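Esterase (Sinorhizobium meliloti 1021, PDB 4TX1) probably acts as an SGNH-family carbohydrate acetylesterase that hydrolyses acetyl ester bonds, perhaps with arylesterase activity. Local coordinates at residues L37-P42 with L203-T208; P42-K47 with V211-E216; K47-D52 with V218-L223. All blocks are in the same frame, centred on the assembly; numbering follows the deposited sequence.

All three interactions join helix 41-49 to the C-terminal helix 205-223. Interaction 1 lies where both helices start, interaction 2 lies along their middle turns, and interaction 3 lies at their C-terminal ends. The centres of interactions 1 and 2 are about 9 Å apart, the centres of interactions 2 and 3 are also about 9 Å apart, and the centres of interactions 1 and 3 are about 17 Å apart. The first segments run from 37 to 52 and the second from 203 to 223, in the same order, so the three contacts form one continuous seam. Roughly 160 residues separate the partners, so the seam joins the early part of the alpha/beta fold to its last helix.

Interaction 1. Residues L37-P42 with L203-T208; sequences LEDRWP and LDAENT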
ATOM      1  N   LEU A  37      -9.253 -33.295   4.521  1.00 17.26           N
ATOM      2  CA  LEU A  37      -8.532 -32.743   5.711  1.00 19.25           C
ATOM      3  C   LEU A  37      -7.489 -33.715   6.120  1.00 20.69           C
ATOM      4  O   LEU A  37      -6.368 -33.366   6.334  1.00 19.21           O
ATOM      5  CB  LEU A  37      -9.500 -32.466   6.864  1.00 20.00           C
ATOM      6  CG  LEU A  37      -8.873 -31.964   8.167  1.00 20.00           C
ATOM      7  CD1 LEU A  37      -8.199 -30.617   7.954  1.00 20.00           C
ATOM      8  CD2 LEU A  37      -9.919 -31.876   9.269  1.00 20.00           C
ATOM      9  N   GLU A  38      -7.924 -34.967   6.282  1.00 20.57           N
ATOM     10  CA  GLU A  38      -6.996 -35.920   6.813  1.00 21.65           C
ATOM     11  C   GLU A  38      -5.830 -36.258   5.945  1.00 20.30           C
ATOM     12  O   GLU A  38      -4.831 -36.752   6.495  1.00 21.79           O
ATOM     13  CB  GLU A  38      -7.756 -37.180   7.267  1.00 23.43           C
ATOM     14  CG  GLU A  38      -8.520 -37.779   6.092  1.00 27.45           C
ATOM     15  CD  GLU A  38      -9.996 -37.317   5.901  1.00 31.92           C
ATOM     16  OE1 GLU A  38     -10.445 -36.108   6.152  1.00 23.46           O
ATOM     17  OE2 GLU A  38     -10.788 -38.237   5.425  1.00 35.57           O
ATOM     18  N   ASP A  39      -5.844 -35.907   4.653  1.00 17.08           N
ATOM     19  CA  ASP A  39      -4.764 -36.114   3.709  1.00 17.87           C
ATOM     20  C   ASP A  39      -3.767 -34.933   3.545  1.00 18.59           C
ATOM     21  O   ASP A  39      -2.750 -35.065   2.872  1.00 19.90           O
ATOM     22  CB  ASP A  39      -5.296 -36.514   2.338  1.00 20.55           C
ATOM     23  CG  ASP A  39      -6.148 -37.842   2.401  1.00 24.77           C
ATOM     24  OD1 ASP A  39      -5.837 -38.636   3.333  1.00 23.29           O
ATOM     25  OD2 ASP A  39      -7.048 -37.983   1.554  1.00 24.32           O
ATOM     26  N   ARG A  40      -4.100 -33.789   4.152  1.00 16.37           N
ATOM     27  CA  ARG A  40      -3.209 -32.626   4.080  1.00 15.71           C
ATOM     28  C   ARG A  40      -1.997 -32.875   5.001  1.00 14.08           C
ATOM     29  O   ARG A  40      -2.147 -33.411   6.087  1.00 16.01           O
ATOM     30  CB  ARG A  40      -3.982 -31.382   4.463  1.00 13.99           C
ATOM     31  CG  ARG A  40      -5.184 -31.192   3.580  1.00 14.48           C
ATOM     32  CD  ARG A  40      -6.105 -30.042   4.059  1.00 15.17           C
ATOM     33  NE  ARG A  40      -7.407 -30.167   3.469  1.00 14.51           N
ATOM     34  CZ  ARG A  40      -8.507 -29.575   3.906  1.00 14.33           C
ATOM     35  NH1 ARG A  40      -8.391 -28.775   4.970  1.00 14.12           N
ATOM     36  NH2 ARG A  40      -9.665 -29.828   3.369  1.00 15.68           N
ATOM     37  N   TRP A  41      -0.815 -32.407   4.631  1.00 13.70           N
ATOM     38  CA  TRP A  41       0.364 -32.746   5.387  1.00 14.64           C
ATOM     39  C   TRP A  41       0.408 -32.259   6.788  1.00 16.47           C
ATOM     40  O   TRP A  41       0.787 -32.966   7.697  1.00 15.36           O
ATOM     41  CB  TRP A  41       1.631 -32.478   4.600  1.00 15.86           C
ATOM     42  CG  TRP A  41       2.088 -31.013   4.475  1.00 16.30           C
ATOM     43  CD1 TRP A  41       1.987 -30.236   3.364  1.00 17.38           C
ATOM     44  CD2 TRP A  41       2.798 -30.255   5.454  1.00 15.99           C
ATOM     45  NE1 TRP A  41       2.574 -28.983   3.609  1.00 15.68           N
ATOM     46  CE2 TRP A  41       3.049 -28.966   4.884  1.00 16.20           C
ATOM     47  CE3 TRP A  41       3.169 -30.481   6.786  1.00 15.11           C
ATOM     48  CZ2 TRP A  41       3.705 -27.942   5.604  1.00 17.03           C
ATOM     49  CZ3 TRP A  41       3.840 -29.468   7.483  1.00 16.04           C
ATOM     50  CH2 TRP A  41       4.101 -28.232   6.893  1.00 15.57           C
ATOM     51  N   PRO A  42      -0.145 -31.038   7.073  1.00 14.31           N
ATOM     52  CA  PRO A  42      -0.171 -30.657   8.464  1.00 14.81           C
ATOM     53  C   PRO A  42      -1.079 -31.539   9.365  1.00 15.54           C
ATOM     54  O   PRO A  42      -0.800 -31.735  10.545  1.00 17.09           O
ATOM     55  CB  PRO A  42      -0.770 -29.240   8.440  1.00 15.05           C
ATOM     56  CG  PRO A  42      -0.323 -28.754   7.113  1.00 14.45           C
ATOM     57  CD  PRO A  42      -0.577 -29.954   6.177  1.00 14.45           C
ATOM     58  N   LEU A 203       0.823 -31.954  -5.635  1.00 14.29           N
ATOM     59  CA  LEU A 203       0.960 -33.328  -5.035  1.00 15.35           C
ATOM     60  C   LEU A 203      -0.398 -34.003  -4.995  1.00 16.88           C
ATOM     61  O   LEU A 203      -1.410 -33.460  -4.513  1.00 16.30           O
ATOM     62  CB  LEU A 203       1.523 -33.227  -3.630  1.00 16.63           C
ATOM     63  CG  LEU A 203       2.855 -32.487  -3.410  1.00 16.82           C
ATOM     64  CD1 LEU A 203       3.211 -32.397  -1.932  1.00 17.70           C
ATOM     65  CD2 LEU A 203       3.992 -33.093  -4.247  1.00 18.78           C
ATOM     66  N   ASP A 204      -0.464 -35.284  -5.388  1.00 16.67           N
ATOM     67  CA  ASP A 204      -1.682 -36.000  -5.156  1.00 15.10           C
ATOM     68  C   ASP A 204      -1.821 -36.333  -3.688  1.00 14.99           C
ATOM     69  O   ASP A 204      -0.989 -35.928  -2.880  1.00 16.46           O
ATOM     70  CB  ASP A 204      -1.721 -37.224  -6.136  1.00 16.42           C
ATOM     71  CG  ASP A 204      -0.718 -38.291  -5.798  1.00 19.14           C
ATOM     72  OD1 ASP A 204      -0.171 -38.338  -4.684  1.00 17.79           O
ATOM     73  OD2 ASP A 204      -0.611 -39.172  -6.678  1.00 21.60           O
ATOM     74  N   ALA A 205      -2.908 -37.040  -3.297  1.00 14.71           N
ATOM     75  CA  ALA A 205      -3.228 -37.243  -1.869  1.00 15.48           C
ATOM     76  C   ALA A 205      -2.181 -38.035  -1.142  1.00 17.02           C
ATOM     77  O   ALA A 205      -1.758 -37.730  -0.007  1.00 16.80           O
ATOM     78  CB  ALA A 205      -4.641 -37.822  -1.632  1.00 15.43           C
ATOM     79  N   GLU A 206      -1.748 -39.110  -1.772  1.00 16.15           N
ATOM     80  CA  GLU A 206      -0.737 -39.921  -1.101  1.00 16.59           C
ATOM     81  C   GLU A 206       0.556 -39.167  -0.971  1.00 16.37           C
ATOM     82  O   GLU A 206       1.247 -39.358   0.056  1.00 17.73           O
ATOM     83  CB  GLU A 206      -0.509 -41.207  -1.949  1.00 17.94           C
ATOM     84  CG  GLU A 206       0.572 -42.113  -1.405  1.00 20.40           C
ATOM     85  CD  GLU A 206       0.563 -42.428   0.078  1.00 25.52           C
ATOM     86  OE1 GLU A 206      -0.503 -42.447   0.784  1.00 33.34           O
ATOM     87  OE2 GLU A 206       1.750 -42.709   0.532  1.00 32.42           O
ATOM     88  N   ASN A 207       0.961 -38.416  -2.010  1.00 15.46           N
ATOM     89  CA  ASN A 207       2.216 -37.690  -1.958  1.00 14.93           C
ATOM     90  C   ASN A 207       2.163 -36.545  -0.943  1.00 17.21           C
ATOM     91  O   ASN A 207       3.165 -36.257  -0.254  1.00 16.38           O
ATOM     92  CB  ASN A 207       2.710 -37.246  -3.282  1.00 15.93           C
ATOM     93  CG  ASN A 207       3.427 -38.369  -4.047  1.00 16.68           C
ATOM     94  OD1 ASN A 207       4.612 -38.550  -3.868  1.00 17.97           O
ATOM     95  ND2 ASN A 207       2.704 -39.052  -4.923  1.00 18.19           N
ATOM     96  N   THR A 208       0.986 -36.009  -0.745  1.00 16.14           N
ATOM     97  CA  THR A 208       0.806 -34.971   0.313  1.00 15.10           C
ATOM     98  C   THR A 208       0.923 -35.627   1.711  1.00 16.60           C
ATOM     99  O   THR A 208       1.639 -35.162   2.596  1.00 17.41           O
ATOM    100  CB  THR A 208      -0.538 -34.327   0.166  1.00 14.44           C
ATOM    101  OG1 THR A 208      -0.680 -33.802  -1.163  1.00 14.67           O
ATOM    102  CG2 THR A 208      -0.735 -33.170   1.256  1.00 13.87           C
TER
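Asp39 sets its carboxylate beside the methyl of Ala205, OD2 4.0 Å from CB, where two helices of the SGNH-hydrolase alpha/beta fold begin side by side. The other carboxylate oxygen, OD1, forms a salt bridge with Arg209, also on helix 205-223. The backbone O of Asp39 faces Thr208 CG2 at 3.2 Å; this contact buries the oxygen, which has no hydrogen-bond partner in the model. Arg40, at the N-cap position of helix 41-49, rests its CA on the same methyl, while its NE donates to His35 O. Trp41 then meets Thr208 O through CB, at 3.3 Å. Its CG sits between the backbone N and the carbonyl carbon (chi1 76°), and the indole leads away from segment 203-208, to pack on Val211 and Leu215 farther along the same helix and on Cys18, Val96 and Met98 of the sheet, with NE1 bonded to Thr24. Threonine suits position 208 because CG2 packs against segment 37-42 while the hydroxyl turns back to its own chain. Its side chain lies near, without touching, Ser22, His202 and Asp199, which are consistent with a catalytic triad. Asp204 O accepts from both Thr208 N and Thr208 OG1, the hydroxyl lying 2.8 Å away and above the carbonyl plane.

Interaction 2. Residues P42-K47 with V211-E216; sequences PSVLQK and VGRGLE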
ATOM      1  N   PRO A  42      -0.145 -31.038   7.073  1.00 14.31           N
ATOM      2  CA  PRO A  42      -0.171 -30.657   8.464  1.00 14.81           C
ATOM      3  C   PRO A  42      -1.079 -31.539   9.365  1.00 15.54           C
ATOM      4  O   PRO A  42      -0.800 -31.735  10.545  1.00 17.09           O
ATOM      5  CB  PRO A  42      -0.770 -29.240   8.440  1.00 15.05           C
ATOM      6  CG  PRO A  42      -0.323 -28.754   7.113  1.00 14.45           C
ATOM      7  CD  PRO A  42      -0.577 -29.954   6.177  1.00 14.45           C
ATOM      8  N   SER A  43      -2.165 -32.050   8.796  1.00 17.50           N
ATOM      9  CA  SER A  43      -3.085 -32.976   9.473  1.00 16.78           C
ATOM     10  C   SER A  43      -2.401 -34.309   9.786  1.00 16.92           C
ATOM     11  O   SER A  43      -2.562 -34.812  10.934  1.00 18.29           O
ATOM     12  CB  SER A  43      -4.285 -33.294   8.590  1.00 17.53           C
ATOM     13  OG  SER A  43      -5.031 -32.069   8.362  1.00 19.04           O
ATOM     14  N   VAL A  44      -1.696 -34.825   8.795  1.00 16.21           N
ATOM     15  CA  VAL A  44      -0.898 -36.078   8.993  1.00 18.42           C
ATOM     16  C   VAL A  44       0.149 -35.909  10.091  1.00 20.54           C
ATOM     17  O   VAL A  44       0.270 -36.757  11.023  1.00 20.24           O
ATOM     18  CB  VAL A  44      -0.272 -36.562   7.707  1.00 18.32           C
ATOM     19  CG1 VAL A  44       0.750 -37.667   8.056  1.00 20.17           C
ATOM     20  CG2 VAL A  44      -1.378 -36.885   6.673  1.00 18.72           C
ATOM     21  N   LEU A  45       0.910 -34.796  10.049  1.00 20.30           N
ATOM     22  CA  LEU A  45       1.760 -34.428  11.161  1.00 19.76           C
ATOM     23  C   LEU A  45       1.046 -34.346  12.507  1.00 20.72           C
ATOM     24  O   LEU A  45       1.581 -34.826  13.567  1.00 21.85           O
ATOM     25  CB  LEU A  45       2.496 -33.114  10.825  1.00 20.73           C
ATOM     26  CG  LEU A  45       3.601 -32.652  11.723  1.00 21.72           C
ATOM     27  CD1 LEU A  45       4.772 -33.663  11.828  1.00 22.34           C
ATOM     28  CD2 LEU A  45       4.161 -31.304  11.204  1.00 19.06           C
ATOM     29  N   GLN A  46      -0.127 -33.696  12.561  1.00 17.76           N
ATOM     30  CA  GLN A  46      -0.816 -33.501  13.809  1.00 19.31           C
ATOM     31  C   GLN A  46      -1.179 -34.908  14.389  1.00 22.96           C
ATOM     32  O   GLN A  46      -1.180 -35.135  15.616  1.00 23.55           O
ATOM     33  CB  GLN A  46      -2.111 -32.732  13.626  1.00 20.21           C
ATOM     34  CG  GLN A  46      -3.086 -32.686  14.772  1.00 21.61           C
ATOM     35  CD  GLN A  46      -2.578 -31.845  15.925  1.00 26.52           C
ATOM     36  OE1 GLN A  46      -2.860 -30.603  16.009  1.00 22.53           O
ATOM     37  NE2 GLN A  46      -1.776 -32.459  16.798  1.00 24.68           N
ATOM     38  N   LYS A  47      -1.630 -35.770  13.503  1.00 23.89           N
ATOM     39  CA  LYS A  47      -2.102 -37.104  13.977  1.00 25.31           C
ATOM     40  C   LYS A  47      -0.919 -37.858  14.528  1.00 25.89           C
ATOM     41  O   LYS A  47      -1.060 -38.522  15.578  1.00 29.68           O
ATOM     42  CB  LYS A  47      -2.705 -37.914  12.842  1.00 26.31           C
ATOM     43  CG  LYS A  47      -3.326 -39.263  13.288  1.00 33.14           C
ATOM     44  CD  LYS A  47      -4.012 -39.899  12.083  1.00 38.40           C
ATOM     45  CE  LYS A  47      -4.835 -41.141  12.396  1.00 44.67           C
ATOM     46  NZ  LYS A  47      -5.981 -40.722  13.243  1.00 51.07           N
ATOM     47  N   VAL A 211       4.645 -36.323   2.683  1.00 20.75           N
ATOM     48  CA  VAL A 211       5.357 -35.182   3.260  1.00 17.82           C
ATOM     49  C   VAL A 211       5.099 -35.130   4.730  1.00 17.34           C
ATOM     50  O   VAL A 211       6.048 -34.940   5.499  1.00 19.35           O
ATOM     51  CB  VAL A 211       4.946 -33.835   2.597  1.00 18.00           C
ATOM     52  CG1 VAL A 211       5.565 -32.689   3.379  1.00 15.65           C
ATOM     53  CG2 VAL A 211       5.283 -33.844   1.136  1.00 16.13           C
ATOM     54  N   GLY A 212       3.850 -35.200   5.173  1.00 16.44           N
ATOM     55  CA  GLY A 212       3.512 -35.088   6.561  1.00 20.29           C
ATOM     56  C   GLY A 212       4.180 -36.189   7.387  1.00 20.99           C
ATOM     57  O   GLY A 212       4.697 -35.931   8.475  1.00 21.61           O
ATOM     58  N   ARG A 213       4.138 -37.422   6.876  1.00 21.89           N
ATOM     59  CA  ARG A 213       4.794 -38.573   7.602  1.00 23.57           C
ATOM     60  C   ARG A 213       6.273 -38.405   7.655  1.00 22.06           C
ATOM     61  O   ARG A 213       6.902 -38.623   8.703  1.00 22.84           O
ATOM     62  CB  ARG A 213       4.533 -39.917   6.898  1.00 26.02           C
ATOM     63  CG  ARG A 213       3.146 -40.424   7.088  1.00 32.78           C
ATOM     64  CD  ARG A 213       3.207 -41.919   6.770  1.00 35.09           C
ATOM     65  NE  ARG A 213       3.566 -42.023   5.384  1.00 32.61           N
ATOM     66  CZ  ARG A 213       2.670 -42.015   4.413  1.00 33.94           C
ATOM     67  NH1 ARG A 213       1.391 -41.985   4.730  1.00 37.46           N
ATOM     68  NH2 ARG A 213       3.062 -42.100   3.133  1.00 35.34           N
ATOM     69  N   GLY A 214       6.851 -37.990   6.537  1.00 18.69           N
ATOM     70  CA  GLY A 214       8.252 -37.710   6.428  1.00 22.07           C
ATOM     71  C   GLY A 214       8.814 -36.669   7.376  1.00 22.65           C
ATOM     72  O   GLY A 214       9.970 -36.774   7.790  1.00 20.69           O
ATOM     73  N   LEU A 215       8.002 -35.656   7.716  1.00 20.09           N
ATOM     74  CA  LEU A 215       8.460 -34.586   8.637  1.00 19.17           C
ATOM     75  C   LEU A 215       8.426 -34.953  10.098  1.00 21.00           C
ATOM     76  O   LEU A 215       9.026 -34.307  10.926  1.00 21.43           O
ATOM     77  CB  LEU A 215       7.586 -33.353   8.376  1.00 17.92           C
ATOM     78  CG  LEU A 215       7.861 -32.615   7.095  1.00 17.80           C
ATOM     79  CD1 LEU A 215       6.735 -31.638   6.724  1.00 19.24           C
ATOM     80  CD2 LEU A 215       9.175 -31.841   7.176  1.00 19.99           C
ATOM     81  N   GLU A 216       7.760 -36.053  10.446  1.00 23.95           N
ATOM     82  CA  GLU A 216       7.537 -36.319  11.872  1.00 27.02           C
ATOM     83  C   GLU A 216       8.856 -36.389  12.688  1.00 23.72           C
ATOM     84  O   GLU A 216       8.913 -35.790  13.727  1.00 25.35           O
ATOM     85  CB  GLU A 216       6.676 -37.569  12.095  1.00 28.01           C
ATOM     86  CG  GLU A 216       6.707 -37.956  13.547  1.00 30.19           C
ATOM     87  CD  GLU A 216       6.034 -39.271  13.870  1.00 34.52           C
ATOM     88  OE1 GLU A 216       5.766 -39.482  15.054  1.00 33.11           O
ATOM     89  OE2 GLU A 216       5.711 -40.045  12.969  1.00 37.64           O
TER
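Val44 lays CG1 over the backbone between Gly212 and Arg213, 3.6 Å from Arg213 N and 3.8 Å from Gly212 C. CG1 is anti to the backbone N (chi1 169°), and it also touches Arg213 CG, the two side chains crossing at a slant. Gly212 suits this place because a beta carbon on it would lie only 2.8 Å from Val44 CB. With no side chain between them, the backbones come together: Leu45 CA is 5.0 Å from Gly212 CA, and the short helical segments approach to 7.6 Å between axes, with a crossing angle of -42°.

Leu45 fills the other half of the interface. Its CB starts off beside the partner helix, but the branched end moves in, and CD1 lies 3.8 Å from Glu216 CA and 4.0 Å from Gly212 O. The same methyl approaches Leu215 CB and, one turn on, Val219, so it meets residues spaced i, i+3, i+4 and i+7, resembling a knobs-into-holes socket.

Arg213 uses its carbon chain here and sends its end elsewhere: it bends at chi3 (-64°), and its NH2 forms a salt bridge with Glu206 on the preceding turns of its own helix. Glu216 meets Leu45 mainly with its CA, while its carboxylate lies against Ala48 and pairs with Arg220. Leu215 also packs on Trp41 and on Leu142 and Val144 of strand 140-145, and Pro42 rests on Val55 and Ala57 of strand 53-59. These two helices, running in the same general direction but crossing at a marked angle, pack together and against the parallel sheet in strand order 2-1-3-4-5, and form part of the three-layer alpha/beta/alpha fold of SGNH hydrolases.

Interaction 3. Residues K47-D52 with V218-L223; sequences KALGSD and VVRMML
The guanidinium of Arg220 has Leu49 CD2 over the centre of one face, 4.0 Å above the plane, and Ala48 O at its edge, close to that plane. The edge contact is a hydrogen bond from NH2 to Ala48 O of 2.8 Å, but the N-H...O angle of 115° marks it as weak. The arm is extended from CG to NE and slides past Leu49 in the opposite direction. Nearer the backbone, Arg220 CG lies 3.8 Å from Leu49 CD2. Arginine suits the place because its aliphatic part packs against leucine while NE forms a salt bridge with OE1 of Glu216, one turn earlier.

Leu49's other methyl faces the core. CD1 meets Val219 CG1 at 3.8 Å, the two side chains crossing at about a right angle, and lies 4.4 Å from Leu223 CD1. Val219 and Leu223 in turn touch Leu94 of the sheet. Just after Leu49, Gly50 leaves helical torsions with a positive phi (62°).

Ala48 O lies near the C-terminal end of its helix, where carbonyls often lack helical N-H partners. A cation held here would probably be favoured by the negative end of the helix dipole.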
ATOM      1  N   LYS A  47      -1.630 -35.770  13.503  1.00 23.89           N
ATOM      2  CA  LYS A  47      -2.102 -37.104  13.977  1.00 25.31           C
ATOM      3  C   LYS A  47      -0.919 -37.858  14.528  1.00 25.89           C
ATOM      4  O   LYS A  47      -1.060 -38.522  15.578  1.00 29.68           O
ATOM      5  CB  LYS A  47      -2.705 -37.914  12.842  1.00 26.31           C
ATOM      6  CG  LYS A  47      -3.326 -39.263  13.288  1.00 33.14           C
ATOM      7  CD  LYS A  47      -4.012 -39.899  12.083  1.00 38.40           C
ATOM      8  CE  LYS A  47      -4.835 -41.141  12.396  1.00 44.67           C
ATOM      9  NZ  LYS A  47      -5.981 -40.722  13.243  1.00 51.07           N
ATOM     10  N   ALA A  48       0.220 -37.753  13.865  1.00 25.86           N
ATOM     11  CA  ALA A  48       1.451 -38.381  14.319  1.00 29.37           C
ATOM     12  C   ALA A  48       1.931 -37.829  15.658  1.00 33.37           C
ATOM     13  O   ALA A  48       2.429 -38.620  16.504  1.00 31.36           O
ATOM     14  CB  ALA A  48       2.541 -38.317  13.278  1.00 26.04           C
ATOM     15  N   LEU A  49       1.777 -36.515  15.924  1.00 29.39           N
ATOM     16  CA  LEU A  49       2.273 -35.945  17.165  1.00 25.76           C
ATOM     17  C   LEU A  49       1.257 -36.155  18.280  1.00 27.33           C
ATOM     18  O   LEU A  49       1.612 -36.143  19.461  1.00 31.31           O
ATOM     19  CB  LEU A  49       2.622 -34.416  16.991  1.00 24.77           C
ATOM     20  CG  LEU A  49       3.695 -34.112  15.936  1.00 25.60           C
ATOM     21  CD1 LEU A  49       3.820 -32.614  15.626  1.00 25.11           C
ATOM     22  CD2 LEU A  49       5.067 -34.699  16.297  1.00 25.37           C
ATOM     23  N   GLY A  50      -0.011 -36.304  17.934  1.00 26.90           N
ATOM     24  CA  GLY A  50      -1.103 -36.385  18.886  1.00 30.57           C
ATOM     25  C   GLY A  50      -1.282 -35.154  19.744  1.00 31.91           C
ATOM     26  O   GLY A  50      -0.963 -34.038  19.315  1.00 29.02           O
ATOM     27  N   SER A  51      -1.724 -35.350  20.997  1.00 31.11           N
ATOM     28  CA  SER A  51      -1.979 -34.246  21.927  1.00 33.62           C
ATOM     29  C   SER A  51      -0.757 -33.488  22.485  1.00 31.90           C
ATOM     30  O   SER A  51      -0.906 -32.443  23.130  1.00 38.39           O
ATOM     31  CB  SER A  51      -2.834 -34.805  23.090  1.00 40.14           C
ATOM     32  OG  SER A  51      -2.058 -35.742  23.858  1.00 41.31           O
ATOM     33  N   ASP A  52       0.446 -33.954  22.221  1.00 28.76           N
ATOM     34  CA  ASP A  52       1.623 -33.198  22.529  1.00 33.80           C
ATOM     35  C   ASP A  52       1.734 -31.855  21.746  1.00 35.68           C
ATOM     36  O   ASP A  52       2.431 -30.932  22.195  1.00 28.17           O
ATOM     37  CB  ASP A  52       2.853 -34.016  22.200  1.00 38.38           C
ATOM     38  CG  ASP A  52       3.004 -35.253  23.123  1.00 41.56           C
ATOM     39  OD1 ASP A  52       2.276 -35.355  24.133  1.00 40.57           O
ATOM     40  OD2 ASP A  52       3.865 -36.074  22.813  1.00 43.45           O
ATOM     41  N   VAL A 218      12.007 -35.091  12.209  1.00 25.05           N
ATOM     42  CA  VAL A 218      12.694 -33.819  12.370  1.00 24.42           C
ATOM     43  C   VAL A 218      11.824 -32.874  13.187  1.00 23.21           C
ATOM     44  O   VAL A 218      12.339 -32.133  14.028  1.00 22.42           O
ATOM     45  CB  VAL A 218      13.141 -33.244  11.017  1.00 28.18           C
ATOM     46  CG1 VAL A 218      11.946 -32.761  10.211  1.00 26.17           C
ATOM     47  CG2 VAL A 218      14.137 -32.115  11.205  1.00 27.77           C
ATOM     48  N   VAL A 219      10.510 -32.944  13.029  1.00 21.41           N
ATOM     49  CA  VAL A 219       9.611 -32.164  13.870  1.00 21.47           C
ATOM     50  C   VAL A 219       9.676 -32.543  15.345  1.00 26.08           C
ATOM     51  O   VAL A 219       9.859 -31.699  16.164  1.00 23.32           O
ATOM     52  CB  VAL A 219       8.174 -32.135  13.337  1.00 21.65           C
ATOM     53  CG1 VAL A 219       7.250 -31.501  14.323  1.00 18.87           C
ATOM     54  CG2 VAL A 219       8.156 -31.408  12.024  1.00 18.93           C
ATOM     55  N   ARG A 220       9.573 -33.819  15.669  1.00 25.81           N
ATOM     56  CA  ARG A 220       9.961 -34.192  17.015  1.00 30.14           C
ATOM     57  C   ARG A 220      11.367 -33.750  17.422  1.00 27.41           C
ATOM     58  O   ARG A 220      11.536 -33.140  18.414  1.00 33.98           O
ATOM     59  CB  ARG A 220       9.846 -35.709  17.179  1.00 20.00           C
ATOM     60  CG  ARG A 220       8.423 -36.237  17.092  1.00 20.00           C
ATOM     61  CD  ARG A 220       8.300 -37.734  17.326  1.00 20.00           C
ATOM     62  NE  ARG A 220       6.919 -38.195  17.210  1.00 20.00           N
ATOM     63  CZ  ARG A 220       6.026 -38.127  18.186  1.00 20.00           C
ATOM     64  NH1 ARG A 220       6.364 -37.611  19.362  1.00 20.00           N
ATOM     65  NH2 ARG A 220       4.792 -38.572  17.993  1.00 20.00           N
ATOM     66  N   MET A 221      12.399 -34.012  16.696  1.00 29.39           N
ATOM     67  CA  MET A 221      13.660 -33.564  17.226  1.00 33.61           C
ATOM     68  C   MET A 221      13.618 -32.086  17.649  1.00 37.07           C
ATOM     69  O   MET A 221      14.051 -31.740  18.693  1.00 32.98           O
ATOM     70  CB  MET A 221      14.775 -33.870  16.255  1.00 39.23           C
ATOM     71  CG  MET A 221      16.022 -33.060  16.442  1.00 47.51           C
ATOM     72  SD  MET A 221      17.286 -33.625  15.318  1.00 64.99           S
ATOM     73  CE  MET A 221      16.283 -34.323  13.995  1.00 60.24           C
ATOM     74  N   MET A 222      13.065 -31.236  16.802  1.00 32.99           N
ATOM     75  CA  MET A 222      13.051 -29.805  17.050  1.00 31.68           C
ATOM     76  C   MET A 222      12.133 -29.396  18.154  1.00 27.72           C
ATOM     77  O   MET A 222      12.394 -28.395  18.767  1.00 35.64           O
ATOM     78  CB  MET A 222      12.701 -29.061  15.782  1.00 27.49           C
ATOM     79  CG  MET A 222      13.731 -29.332  14.742  1.00 28.51           C
ATOM     80  SD  MET A 222      13.454 -28.453  13.248  1.00 28.02           S
ATOM     81  CE  MET A 222      14.002 -26.819  13.729  1.00 25.34           C
ATOM     82  N   LEU A 223      11.103 -30.152  18.458  1.00 28.03           N
ATOM     83  CA  LEU A 223      10.197 -29.800  19.525  1.00 26.11           C
ATOM     84  C   LEU A 223      10.628 -30.440  20.909  1.00 31.91           C
ATOM     85  O   LEU A 223       9.960 -30.175  21.903  1.00 33.06           O
ATOM     86  CB  LEU A 223       8.786 -30.240  19.194  1.00 24.15           C
ATOM     87  CG  LEU A 223       7.993 -29.502  18.088  1.00 25.61           C
ATOM     88  CD1 LEU A 223       6.623 -30.150  17.865  1.00 27.68           C
ATOM     89  CD2 LEU A 223       7.824 -28.007  18.479  1.00 25.78           C
TER